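SecB-like chaperone Rv1957 (Mycobacterium tuberculosis, PDB 5MTW) acts as the chaperone of a toxin-antitoxin-chaperone system, binding the antitoxin HigA1, preventing its aggregation and allowing the toxin HigB1 to be neutralised. Local coordinates at residues Thr36-His41 and Ala102-Glu107; Leu50-Glu55 and Pro158-Glu163; Ala69-Ile74 and Ala109-Tyr114. All coordinates share one frame; numbering follows the deposited sequence.

In the fold
All three contacts lie on one four-stranded antiparallel sheet, ordered 26-40, 99-114, 69-82, 50-62. Interactions 1 and 3 are beta ladders that share strand 99-114, on opposite sides of the chain's centre with centres about 24 Å apart; they touch where E107 OE2 meets R73 NH1 in a salt bridge. Interaction 3 is buried and rich in aromatic and branched side chains, whereas interaction 1, next to a subunit interface, has mostly small and polar ones, with F106 under the helix. Interaction 2 is no ladder: the loop after helix 125-154 packs on strand 50-62 by side chains alone. Interactions 1 and 2 are partly buried; 2 and 3 both meet the bound peptide.

Interaction 1: residues Thr36-His41 and Ala102-Glu107; sequences TQAAVH and ATADFE
The imidazole of H41 meets T103 at its edge: the methyl CG2 lies in the ring plane and OG1 near it, while A39 O sits over one face, offset toward the rim. NE2 of H41 and T103 OG1 form a hydrogen bond of 3.2 Å in which either could be the donor; OG1 meets NE2 from a position between its own backbone N and carbonyl carbon (chi1 61°). This bond closes one end of an antiparallel ladder between strands 26-40 and 99-114 of the SecB-like sheet.

A39 pairs with T103 through two backbone bonds, A39 N to T103 O and T103 N to A39 O, each 3.1 Å. At the next hydrogen-bonded pair the two bonds are unequal: D105 N reaches Q37 O nearly straight, at 166°, but Q37 N to D105 O is weak, bent to 125°. D105 turns its carboxylate to R35 in a salt bridge.

Q37, A39, T103 and D105 share one sheet face. On the other, helix 125-154 covers A38, A104 and F106, with L151 on both alanines, while V40 and A102 touch L155 and L157. The phenyl of F106 leads away from T36 and meets Y147 edge-to-face; Y147 also hydrogen-bonds T36 OG1. Residues T36 to A39 pair with a strand of the second subunit, which carries the sheet across the interface. Beneath the helix, A38 CB and A104 CB touch at 3.8 Å.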
ATOM      1  N   THR A  36     -10.194  10.203   4.765  1.00 17.90           N
ATOM      2  CA  THR A  36      -8.828  10.752   4.988  1.00 17.65           C
ATOM      3  C   THR A  36      -8.631  12.235   4.576  1.00 19.05           C
ATOM      4  O   THR A  36      -9.264  12.732   3.694  1.00 19.69           O
ATOM      5  CB  THR A  36      -7.777   9.831   4.327  1.00 17.91           C
ATOM      6  OG1 THR A  36      -6.492  10.329   4.691  1.00 16.18           O
ATOM      7  CG2 THR A  36      -7.946   9.713   2.867  1.00 18.41           C
ATOM      8  N   GLN A  37      -7.718  12.932   5.235  1.00 17.71           N
ATOM      9  CA  GLN A  37      -7.402  14.297   4.892  1.00 23.96           C
ATOM     10  C   GLN A  37      -5.962  14.513   5.391  1.00 22.96           C
ATOM     11  O   GLN A  37      -5.665  14.172   6.513  1.00 22.97           O
ATOM     12  CB  GLN A  37      -8.335  15.266   5.614  1.00 24.35           C
ATOM     13  CG  GLN A  37      -8.095  16.706   5.239  1.00 34.97           C
ATOM     14  CD  GLN A  37      -9.160  17.619   5.874  1.00 39.30           C
ATOM     15  OE1 GLN A  37     -10.310  17.594   5.476  1.00 45.54           O
ATOM     16  NE2 GLN A  37      -8.770  18.418   6.845  1.00 47.65           N
ATOM     17  N   ALA A  38      -5.105  14.941   4.522  1.00 17.71           N
ATOM     18  CA  ALA A  38      -3.714  15.219   4.918  1.00 19.03           C
ATOM     19  C   ALA A  38      -3.025  16.260   4.049  1.00 20.12           C
ATOM     20  O   ALA A  38      -3.403  16.473   2.910  1.00 17.72           O
ATOM     21  CB  ALA A  38      -2.963  13.900   4.803  1.00 20.85           C
ATOM     22  N   ALA A  39      -1.971  16.890   4.599  1.00 19.56           N
ATOM     23  CA  ALA A  39      -1.219  17.931   3.906  1.00 21.69           C
ATOM     24  C   ALA A  39       0.145  18.050   4.542  1.00 19.69           C
ATOM     25  O   ALA A  39       0.273  17.826   5.773  1.00 20.38           O
ATOM     26  CB  ALA A  39      -1.888  19.306   3.949  1.00 19.53           C
ATOM     27  N   VAL A  40       1.107  18.307   3.675  1.00 20.05           N
ATOM     28  CA  VAL A  40       2.451  18.670   4.117  1.00 25.19           C
ATOM     29  C   VAL A  40       2.524  20.192   4.107  1.00 25.95           C
ATOM     30  O   VAL A  40       2.159  20.838   3.154  1.00 24.24           O
ATOM     31  CB  VAL A  40       3.587  17.961   3.338  1.00 31.09           C
ATOM     32  CG1 VAL A  40       3.288  17.902   1.886  1.00 37.28           C
ATOM     33  CG2 VAL A  40       4.954  18.602   3.585  1.00 31.53           C
ATOM     34  N   HIS A  41       2.982  20.750   5.215  1.00 24.26           N
ATOM     35  CA  HIS A  41       3.039  22.215   5.394  1.00 28.08           C
ATOM     36  C   HIS A  41       4.425  22.889   5.218  1.00 30.64           C
ATOM     37  O   HIS A  41       4.442  24.090   4.989  1.00 28.19           O
ATOM     38  CB  HIS A  41       2.556  22.564   6.772  1.00 27.01           C
ATOM     39  CG  HIS A  41       1.285  21.887   7.168  1.00 27.09           C
ATOM     40  ND1 HIS A  41       0.090  22.174   6.576  1.00 27.59           N
ATOM     41  CD2 HIS A  41       0.998  21.042   8.177  1.00 28.43           C
ATOM     42  CE1 HIS A  41      -0.868  21.468   7.131  1.00 30.29           C
ATOM     43  NE2 HIS A  41      -0.347  20.784   8.118  1.00 26.94           N
ATOM     44  N   ALA A 102       3.499  18.179   8.813  1.00 20.66           N
ATOM     45  CA  ALA A 102       2.341  17.572   8.156  1.00 20.83           C
ATOM     46  C   ALA A 102       1.340  17.123   9.173  1.00 19.98           C
ATOM     47  O   ALA A 102       1.705  16.820  10.307  1.00 20.88           O
ATOM     48  CB  ALA A 102       2.795  16.398   7.399  1.00 19.02           C
ATOM     49  N   THR A 103       0.088  16.982   8.732  1.00 21.45           N
ATOM     50  CA  THR A 103      -0.985  16.569   9.549  1.00 22.29           C
ATOM     51  C   THR A 103      -1.941  15.695   8.724  1.00 24.86           C
ATOM     52  O   THR A 103      -2.095  15.859   7.516  1.00 20.73           O
ATOM     53  CB  THR A 103      -1.852  17.771  10.106  1.00 26.59           C
ATOM     54  OG1 THR A 103      -2.417  18.477   9.022  1.00 29.37           O
ATOM     55  CG2 THR A 103      -1.032  18.700  10.833  1.00 28.72           C
ATOM     56  N   ALA A 104      -2.501  14.736   9.403  1.00 21.62           N
ATOM     57  CA  ALA A 104      -3.496  13.860   8.807  1.00 23.69           C
ATOM     58  C   ALA A 104      -4.574  13.491   9.780  1.00 23.37           C
ATOM     59  O   ALA A 104      -4.305  13.166  10.951  1.00 24.94           O
ATOM     60  CB  ALA A 104      -2.826  12.615   8.364  1.00 20.37           C
ATOM     61  N   ASP A 105      -5.759  13.376   9.247  1.00 20.81           N
ATOM     62  CA  ASP A 105      -6.918  12.927  10.010  1.00 23.17           C
ATOM     63  C   ASP A 105      -7.650  11.905   9.133  1.00 21.43           C
ATOM     64  O   ASP A 105      -8.021  12.210   7.993  1.00 19.10           O
ATOM     65  CB  ASP A 105      -7.816  14.111  10.377  1.00 29.28           C
ATOM     66  CG  ASP A 105      -9.168  13.668  10.981  1.00 41.95           C
ATOM     67  OD1 ASP A 105      -9.262  12.790  11.923  1.00 50.86           O
ATOM     68  OD2 ASP A 105     -10.167  14.226  10.505  1.00 65.13           O
ATOM     69  N   PHE A 106      -7.712  10.684   9.618  1.00 17.35           N
ATOM     70  CA  PHE A 106      -8.333   9.623   8.882  1.00 17.92           C
ATOM     71  C   PHE A 106      -9.087   8.647   9.791  1.00 18.24           C
ATOM     72  O   PHE A 106      -8.824   8.564  11.000  1.00 18.39           O
ATOM     73  CB  PHE A 106      -7.260   8.930   8.009  1.00 19.58           C
ATOM     74  CG  PHE A 106      -6.155   8.299   8.789  1.00 17.93           C
ATOM     75  CD1 PHE A 106      -5.079   9.040   9.210  1.00 18.20           C
ATOM     76  CD2 PHE A 106      -6.228   7.001   9.155  1.00 18.61           C
ATOM     77  CE1 PHE A 106      -4.010   8.468   9.956  1.00 18.30           C
ATOM     78  CE2 PHE A 106      -5.221   6.388   9.904  1.00 16.42           C
ATOM     79  CZ  PHE A 106      -4.088   7.124  10.298  1.00 18.18           C
ATOM     80  N   GLU A 107      -9.936   7.811   9.206  1.00 16.56           N
ATOM     81  CA  GLU A 107     -10.656   6.862  10.002  1.00 19.29           C
ATOM     82  C   GLU A 107     -10.890   5.520   9.280  1.00 19.72           C
ATOM     83  O   GLU A 107     -11.216   5.541   8.099  1.00 17.98           O
ATOM     84  CB  GLU A 107     -12.045   7.446  10.303  1.00 19.80           C
ATOM     85  CG  GLU A 107     -12.839   6.629  11.283  1.00 23.55           C
ATOM     86  CD  GLU A 107     -14.213   7.264  11.576  1.00 28.09           C
ATOM     87  OE1 GLU A 107     -14.670   8.118  10.818  1.00 30.66           O
ATOM     88  OE2 GLU A 107     -14.805   6.919  12.625  1.00 32.49           O
TER

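Interaction 2: residues Leu50-Glu55 and Pro158-Glu163; sequences LTYDLE and PPLTLE
Y52 holds CG between its backbone N and carbonyl carbon (chi1 73°), which starts the ring off toward the loop 158-163, and on E163, whose CG is anti to the carbonyl carbon, a bend at chi2 of 93° turns CD back toward the phenol. The two side chains meet tip to tip. They join strand 50-62, at the edge of the SecB-like sheet within this chain, to the extended loop that follows helix 125-154, and since the backbones stay well apart, the whole contact is made by side chains.

Y52 OH donates to E163 OE1 over 2.6 Å, a short bond. The acceptor lies near the plane of the phenol ring, but the hydroxyl approaches OE1 from above the carboxylate plane, the two planes being 83° apart. Closer to the strand, L160 crosses Y52 at about a right angle and lays CD2 over one ring face, 4.1 Å from the centroid, in a CH-pi contact. The other branch of L160, CD1, touches CD1 and CE1 of the ring, so both methyls of the leucine are engaged. L162 comes obliquely, its CD2 3.7 Å from Y52 CE2.

At the other end of the contact, L50 CD1 rests on P158 CG at 4.0 Å, with P44 packed against both residues. The bound antitoxin peptide reaches this end: L50 and L160 each meet aromatic packing from it, while P158 O accepts a hydrogen bond from an aromatic side chain and L50 bonds the peptide backbone. Behind the loop, R145 and Y141 of helix 125-154 hold the carbonyls of L162 and E163. The tightest carbon pair is L54 CD2 against L162 CD1, at 3.4 Å.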
ATOM      1  N   LEU A  50      13.002  15.297  14.429  1.00 49.76           N
ATOM      2  CA  LEU A  50      11.633  15.144  13.900  1.00 40.53           C
ATOM      3  C   LEU A  50      10.800  14.212  14.801  1.00 33.56           C
ATOM      4  O   LEU A  50      11.283  13.171  15.321  1.00 26.32           O
ATOM      5  CB  LEU A  50      11.708  14.874  12.380  1.00 42.60           C
ATOM      6  CG  LEU A  50      10.679  14.125  11.611  1.00 45.87           C
ATOM      7  CD1 LEU A  50      10.911  14.109  10.109  1.00 46.66           C
ATOM      8  CD2 LEU A  50      10.880  12.739  12.138  1.00 49.17           C
ATOM      9  N   THR A  51       9.583  14.645  15.104  1.00 25.30           N
ATOM     10  CA  THR A  51       8.750  13.839  15.959  1.00 28.68           C
ATOM     11  C   THR A  51       7.249  13.753  15.501  1.00 27.27           C
ATOM     12  O   THR A  51       6.877  14.306  14.514  1.00 25.14           O
ATOM     13  CB  THR A  51       8.849  14.294  17.439  1.00 32.40           C
ATOM     14  OG1 THR A  51       8.385  13.229  18.279  1.00 34.73           O
ATOM     15  CG2 THR A  51       8.043  15.585  17.679  1.00 30.81           C
ATOM     16  N   TYR A  52       6.434  13.042  16.256  1.00 28.03           N
ATOM     17  CA  TYR A  52       5.019  12.925  15.926  1.00 27.52           C
ATOM     18  C   TYR A  52       4.130  12.696  17.093  1.00 30.94           C
ATOM     19  O   TYR A  52       4.551  12.145  18.063  1.00 28.76           O
ATOM     20  CB  TYR A  52       4.866  11.813  14.886  1.00 25.00           C
ATOM     21  CG  TYR A  52       5.038  10.445  15.448  1.00 25.19           C
ATOM     22  CD1 TYR A  52       6.278   9.899  15.606  1.00 30.32           C
ATOM     23  CD2 TYR A  52       3.912   9.691  15.824  1.00 26.51           C
ATOM     24  CE1 TYR A  52       6.425   8.659  16.166  1.00 34.59           C
ATOM     25  CE2 TYR A  52       4.036   8.417  16.330  1.00 28.53           C
ATOM     26  CZ  TYR A  52       5.296   7.904  16.483  1.00 30.24           C
ATOM     27  OH  TYR A  52       5.455   6.661  16.966  1.00 38.12           O
ATOM     28  N   ASP A  53       2.891  13.093  16.931  1.00 27.14           N
ATOM     29  CA  ASP A  53       1.804  12.829  17.869  1.00 31.50           C
ATOM     30  C   ASP A  53       0.729  12.063  17.119  1.00 28.74           C
ATOM     31  O   ASP A  53       0.480  12.355  15.933  1.00 25.55           O
ATOM     32  CB  ASP A  53       1.099  14.109  18.335  1.00 36.10           C
ATOM     33  CG  ASP A  53       1.979  15.041  19.072  1.00 37.82           C
ATOM     34  OD1 ASP A  53       3.063  14.647  19.526  1.00 44.03           O
ATOM     35  OD2 ASP A  53       1.569  16.200  19.209  1.00 49.29           O
ATOM     36  N   LEU A  54       0.127  11.081  17.775  1.00 30.56           N
ATOM     37  CA  LEU A  54      -0.954  10.247  17.162  1.00 29.14           C
ATOM     38  C   LEU A  54      -2.066   9.948  18.184  1.00 30.70           C
ATOM     39  O   LEU A  54      -1.858   9.217  19.126  1.00 33.14           O
ATOM     40  CB  LEU A  54      -0.402   8.952  16.584  1.00 29.53           C
ATOM     41  CG  LEU A  54      -1.408   8.075  15.811  1.00 31.67           C
ATOM     42  CD1 LEU A  54      -2.212   8.795  14.755  1.00 32.55           C
ATOM     43  CD2 LEU A  54      -0.750   6.831  15.190  1.00 34.81           C
ATOM     44  N   GLU A  55      -3.229  10.533  17.971  1.00 25.37           N
ATOM     45  CA  GLU A  55      -4.372  10.454  18.871  1.00 27.59           C
ATOM     46  C   GLU A  55      -5.293   9.463  18.131  1.00 28.67           C
ATOM     47  O   GLU A  55      -5.450   9.597  16.908  1.00 23.96           O
ATOM     48  CB  GLU A  55      -5.084  11.793  18.959  1.00 29.69           C
ATOM     49  CG  GLU A  55      -6.295  11.735  19.875  1.00 47.21           C
ATOM     50  CD  GLU A  55      -7.123  13.006  19.886  1.00 54.08           C
ATOM     51  OE1 GLU A  55      -6.834  13.914  19.069  1.00 67.57           O
ATOM     52  OE2 GLU A  55      -8.058  13.095  20.726  1.00 57.95           O
ATOM     53  N   PRO A 158      10.214  11.563   5.486  1.00 22.67           N
ATOM     54  CA  PRO A 158      10.860  10.318   5.965  1.00 22.03           C
ATOM     55  C   PRO A 158       9.723   9.381   6.326  1.00 22.96           C
ATOM     56  O   PRO A 158       8.800   9.772   7.052  1.00 18.16           O
ATOM     57  CB  PRO A 158      11.600  10.776   7.213  1.00 24.52           C
ATOM     58  CG  PRO A 158      11.955  12.181   6.816  1.00 23.59           C
ATOM     59  CD  PRO A 158      10.698  12.731   6.260  1.00 23.91           C
ATOM     60  N   PRO A 159       9.801   8.140   5.879  1.00 23.19           N
ATOM     61  CA  PRO A 159       8.710   7.182   6.181  1.00 22.97           C
ATOM     62  C   PRO A 159       8.558   6.907   7.682  1.00 23.23           C
ATOM     63  O   PRO A 159       9.532   6.634   8.366  1.00 21.89           O
ATOM     64  CB  PRO A 159       9.099   5.947   5.362  1.00 23.51           C
ATOM     65  CG  PRO A 159       9.891   6.505   4.229  1.00 25.59           C
ATOM     66  CD  PRO A 159      10.754   7.582   4.888  1.00 26.65           C
ATOM     67  N   LEU A 160       7.345   7.164   8.194  1.00 18.22           N
ATOM     68  CA  LEU A 160       7.017   6.907   9.552  1.00 22.02           C
ATOM     69  C   LEU A 160       6.456   5.492   9.707  1.00 21.58           C
ATOM     70  O   LEU A 160       5.389   5.163   9.141  1.00 17.67           O
ATOM     71  CB  LEU A 160       5.914   7.828  10.040  1.00 18.65           C
ATOM     72  CG  LEU A 160       5.467   7.579  11.478  1.00 22.20           C
ATOM     73  CD1 LEU A 160       6.710   7.562  12.358  1.00 21.93           C
ATOM     74  CD2 LEU A 160       4.631   8.731  11.912  1.00 23.50           C
ATOM     75  N   THR A 161       7.180   4.677  10.468  1.00 20.84           N
ATOM     76  CA  THR A 161       6.685   3.338  10.807  1.00 20.56           C
ATOM     77  C   THR A 161       6.274   3.277  12.289  1.00 19.35           C
ATOM     78  O   THR A 161       7.127   3.314  13.173  1.00 18.44           O
ATOM     79  CB  THR A 161       7.760   2.249  10.456  1.00 24.00           C
ATOM     80  OG1 THR A 161       8.020   2.307   9.068  1.00 21.05           O
ATOM     81  CG2 THR A 161       7.286   0.903  10.778  1.00 23.84           C
ATOM     82  N   LEU A 162       4.974   3.234  12.560  1.00 16.94           N
ATOM     83  CA  LEU A 162       4.515   3.202  13.940  1.00 17.70           C
ATOM     84  C   LEU A 162       5.075   1.954  14.648  1.00 19.40           C
ATOM     85  O   LEU A 162       5.426   0.918  13.997  1.00 20.59           O
ATOM     86  CB  LEU A 162       2.989   3.260  14.014  1.00 17.55           C
ATOM     87  CG  LEU A 162       2.349   4.448  13.356  1.00 19.15           C
ATOM     88  CD1 LEU A 162       0.806   4.290  13.569  1.00 19.29           C
ATOM     89  CD2 LEU A 162       2.945   5.754  13.964  1.00 21.94           C
ATOM     90  N   GLU A 163       5.168   2.085  15.951  1.00 20.85           N
ATOM     91  CA  GLU A 163       5.578   0.986  16.819  1.00 26.17           C
ATOM     92  C   GLU A 163       4.559  -0.178  16.793  1.00 22.24           C
ATOM     93  O   GLU A 163       3.325  -0.002  16.619  1.00 19.13           O
ATOM     94  CB  GLU A 163       5.743   1.459  18.268  1.00 31.24           C
ATOM     95  CG  GLU A 163       6.357   2.846  18.384  1.00 38.04           C
ATOM     96  CD  GLU A 163       5.299   4.013  18.478  1.00 48.91           C
ATOM     97  OE1 GLU A 163       4.410   4.308  17.531  1.00 32.59           O
ATOM     98  OE2 GLU A 163       5.394   4.664  19.565  1.00 50.12           O
TER

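Interaction 3: residues Ala69-Ile74 and Ala109-Tyr114; sequences AFVVRI and AALFDY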
ATOM      1  N   ALA A  69     -24.925  -7.391  12.941  1.00 29.22           N
ATOM      2  CA  ALA A  69     -23.627  -6.932  12.394  1.00 28.13           C
ATOM      3  C   ALA A  69     -23.275  -5.635  13.142  1.00 26.38           C
ATOM      4  O   ALA A  69     -24.161  -4.875  13.524  1.00 25.36           O
ATOM      5  CB  ALA A  69     -23.671  -6.730  10.893  1.00 29.18           C
ATOM      6  N   PHE A  70     -21.971  -5.423  13.369  1.00 25.01           N
ATOM      7  CA  PHE A  70     -21.496  -4.156  13.880  1.00 23.32           C
ATOM      8  C   PHE A  70     -20.210  -3.674  13.262  1.00 22.43           C
ATOM      9  O   PHE A  70     -19.396  -4.449  12.752  1.00 20.53           O
ATOM     10  CB  PHE A  70     -21.360  -4.178  15.387  1.00 22.60           C
ATOM     11  CG  PHE A  70     -20.432  -5.225  15.915  1.00 22.58           C
ATOM     12  CD1 PHE A  70     -20.836  -6.513  16.050  1.00 24.80           C
ATOM     13  CD2 PHE A  70     -19.137  -4.890  16.296  1.00 22.04           C
ATOM     14  CE1 PHE A  70     -19.980  -7.512  16.553  1.00 25.10           C
ATOM     15  CE2 PHE A  70     -18.287  -5.862  16.820  1.00 22.02           C
ATOM     16  CZ  PHE A  70     -18.714  -7.166  16.937  1.00 24.81           C
ATOM     17  N   VAL A  71     -19.993  -2.379  13.405  1.00 22.38           N
ATOM     18  CA  VAL A  71     -18.783  -1.768  12.852  1.00 21.09           C
ATOM     19  C   VAL A  71     -17.928  -1.120  13.920  1.00 22.56           C
ATOM     20  O   VAL A  71     -18.418  -0.302  14.688  1.00 19.67           O
ATOM     21  CB  VAL A  71     -19.180  -0.656  11.853  1.00 20.28           C
ATOM     22  CG1 VAL A  71     -17.922   0.050  11.278  1.00 22.06           C
ATOM     23  CG2 VAL A  71     -19.957  -1.277  10.729  1.00 22.37           C
ATOM     24  N   VAL A  72     -16.660  -1.478  13.967  1.00 20.43           N
ATOM     25  CA  VAL A  72     -15.661  -0.815  14.829  1.00 21.68           C
ATOM     26  C   VAL A  72     -14.926   0.203  14.005  1.00 20.79           C
ATOM     27  O   VAL A  72     -14.393  -0.132  12.901  1.00 21.09           O
ATOM     28  CB  VAL A  72     -14.643  -1.807  15.443  1.00 23.40           C
ATOM     29  CG1 VAL A  72     -13.606  -1.045  16.295  1.00 22.34           C
ATOM     30  CG2 VAL A  72     -15.424  -2.791  16.288  1.00 22.58           C
ATOM     31  N   ARG A  73     -14.903   1.450  14.498  1.00 19.35           N
ATOM     32  CA  ARG A  73     -14.256   2.555  13.816  1.00 22.04           C
ATOM     33  C   ARG A  73     -13.158   3.109  14.724  1.00 24.22           C
ATOM     34  O   ARG A  73     -13.342   3.245  15.963  1.00 25.07           O
ATOM     35  CB  ARG A  73     -15.257   3.711  13.474  1.00 24.75           C
ATOM     36  CG  ARG A  73     -16.292   3.433  12.446  1.00 27.26           C
ATOM     37  CD  ARG A  73     -17.094   4.697  12.097  1.00 30.86           C
ATOM     38  NE  ARG A  73     -18.149   4.915  13.075  1.00 31.18           N
ATOM     39  CZ  ARG A  73     -18.201   5.931  13.947  1.00 36.11           C
ATOM     40  NH1 ARG A  73     -17.271   6.891  13.946  1.00 30.46           N
ATOM     41  NH2 ARG A  73     -19.216   5.972  14.825  1.00 34.31           N
ATOM     42  N   ILE A  74     -12.023   3.398  14.129  1.00 21.37           N
ATOM     43  CA  ILE A  74     -10.974   4.163  14.821  1.00 23.77           C
ATOM     44  C   ILE A  74     -10.618   5.382  13.990  1.00 25.20           C
ATOM     45  O   ILE A  74     -10.228   5.267  12.801  1.00 21.66           O
ATOM     46  CB  ILE A  74      -9.724   3.312  15.172  1.00 27.94           C
ATOM     47  CG1 ILE A  74     -10.208   2.136  16.053  1.00 30.82           C
ATOM     48  CG2 ILE A  74      -8.681   4.178  15.891  1.00 25.36           C
ATOM     49  CD1 ILE A  74      -9.180   1.097  16.302  1.00 35.52           C
ATOM     50  N   ALA A 109     -12.517   1.506   9.399  1.00 16.93           N
ATOM     51  CA  ALA A 109     -13.615   0.737   9.855  1.00 16.07           C
ATOM     52  C   ALA A 109     -13.411  -0.721   9.624  1.00 17.50           C
ATOM     53  O   ALA A 109     -12.925  -1.051   8.551  1.00 17.26           O
ATOM     54  CB  ALA A 109     -14.819   1.076   9.048  1.00 15.98           C
ATOM     55  N   ALA A 110     -13.794  -1.515  10.617  1.00 17.07           N
ATOM     56  CA  ALA A 110     -13.892  -2.954  10.585  1.00 18.29           C
ATOM     57  C   ALA A 110     -15.373  -3.478  10.817  1.00 19.73           C
ATOM     58  O   ALA A 110     -16.092  -3.101  11.775  1.00 18.05           O
ATOM     59  CB  ALA A 110     -12.887  -3.585  11.562  1.00 20.45           C
ATOM     60  N   LEU A 111     -15.786  -4.361   9.925  1.00 18.92           N
ATOM     61  CA  LEU A 111     -17.161  -4.915   9.875  1.00 17.11           C
ATOM     62  C   LEU A 111     -17.126  -6.335  10.503  1.00 20.81           C
ATOM     63  O   LEU A 111     -16.282  -7.127  10.143  1.00 16.30           O
ATOM     64  CB  LEU A 111     -17.601  -5.050   8.433  1.00 18.77           C
ATOM     65  CG  LEU A 111     -19.005  -5.685   8.181  1.00 21.30           C
ATOM     66  CD1 LEU A 111     -20.069  -4.892   8.942  1.00 24.61           C
ATOM     67  CD2 LEU A 111     -19.342  -5.767   6.708  1.00 22.57           C
ATOM     68  N   PHE A 112     -17.988  -6.587  11.478  1.00 19.02           N
ATOM     69  CA  PHE A 112     -18.080  -7.865  12.099  1.00 21.63           C
ATOM     70  C   PHE A 112     -19.530  -8.281  12.058  1.00 27.11           C
ATOM     71  O   PHE A 112     -20.445  -7.426  12.060  1.00 22.32           O
ATOM     72  CB  PHE A 112     -17.738  -7.812  13.579  1.00 23.00           C
ATOM     73  CG  PHE A 112     -16.345  -7.378  13.869  1.00 21.75           C
ATOM     74  CD1 PHE A 112     -16.035  -6.041  13.862  1.00 22.47           C
ATOM     75  CD2 PHE A 112     -15.354  -8.301  14.167  1.00 22.10           C
ATOM     76  CE1 PHE A 112     -14.761  -5.609  14.162  1.00 24.12           C
ATOM     77  CE2 PHE A 112     -14.096  -7.892  14.492  1.00 22.47           C
ATOM     78  CZ  PHE A 112     -13.766  -6.525  14.446  1.00 23.17           C
ATOM     79  N   ASP A 113     -19.741  -9.572  12.097  1.00 24.83           N
ATOM     80  CA  ASP A 113     -21.064 -10.015  12.437  1.00 30.87           C
ATOM     81  C   ASP A 113     -20.988 -11.170  13.473  1.00 31.78           C
ATOM     82  O   ASP A 113     -19.872 -11.612  13.890  1.00 28.07           O
ATOM     83  CB  ASP A 113     -21.918 -10.226  11.199  1.00 35.08           C
ATOM     84  CG  ASP A 113     -21.318 -11.203  10.214  1.00 43.00           C
ATOM     85  OD1 ASP A 113     -20.674 -12.163  10.656  1.00 43.32           O
ATOM     86  OD2 ASP A 113     -21.537 -11.002   8.988  1.00 44.70           O
ATOM     87  N   TYR A 114     -22.154 -11.546  13.992  1.00 33.36           N
ATOM     88  CA  TYR A 114     -22.231 -12.655  14.968  1.00 35.52           C
ATOM     89  C   TYR A 114     -23.534 -13.478  14.849  1.00 38.89           C
ATOM     90  O   TYR A 114     -24.490 -13.067  14.206  1.00 31.63           O
ATOM     91  CB  TYR A 114     -22.097 -12.102  16.369  1.00 35.75           C
ATOM     92  CG  TYR A 114     -23.200 -11.132  16.714  1.00 35.89           C
ATOM     93  CD1 TYR A 114     -24.448 -11.583  17.214  1.00 41.27           C
ATOM     94  CD2 TYR A 114     -23.035  -9.776  16.498  1.00 35.89           C
ATOM     95  CE1 TYR A 114     -25.470 -10.688  17.492  1.00 32.32           C
ATOM     96  CE2 TYR A 114     -24.028  -8.878  16.796  1.00 36.56           C
ATOM     97  CZ  TYR A 114     -25.238  -9.328  17.267  1.00 37.38           C
ATOM     98  OH  TYR A 114     -26.155  -8.390  17.579  1.00 35.02           O
TER
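F70 and F112 form an antiparallel hydrogen-bonded pair, as do V72 and A110, between strands whose directions differ by 161°. F70 N to F112 O measures 2.8 Å, and A110 N to V72 O is the straightest of the four bonds at 174°. The CA-H groups of A69, V71 and A109 point at the carbonyl oxygens of F112, A110 and V72.

F70 and F112 share the sheet face that also carries V72 and A110. F112 CB comes over one face of the F70 ring, 3.8 Å from the centroid, a CH-pi contact. The two phenyl planes are nearly parallel, yet slid so far apart, with centroids 5.1 Å from each other, that they barely overlap. Y114 meets the F70 ring at its edge, CD2 lying 3.8 Å from F70 CE1, and the two side chains cross at about a right angle. With F112 CG anti to its carbonyl carbon (chi1 -62°), the F112 ring heads toward V72, whose CG2 packs on F112 CE1 at 3.6 Å.

Here the central strands 69-82 and 99-114 of the SecB-like antiparallel sheet run side by side, and helix 125-154 covers this aromatic face: L128 touches F70, L140 touches V72 and A110, and Y131 meets F112 edge-to-face.

The reverse face carries A69, V71, R73, A109, L111 and D113. V71 uses both branches, CG1 on A109 CB and CG2 on L111 CD1, each at 4.0 Å. The bound antitoxin peptide lies on this side, an apolar side chain packing on V71 and aromatic ones on A109 and L111. R73 forms salt bridges with D61 and E107, and D113 with R29.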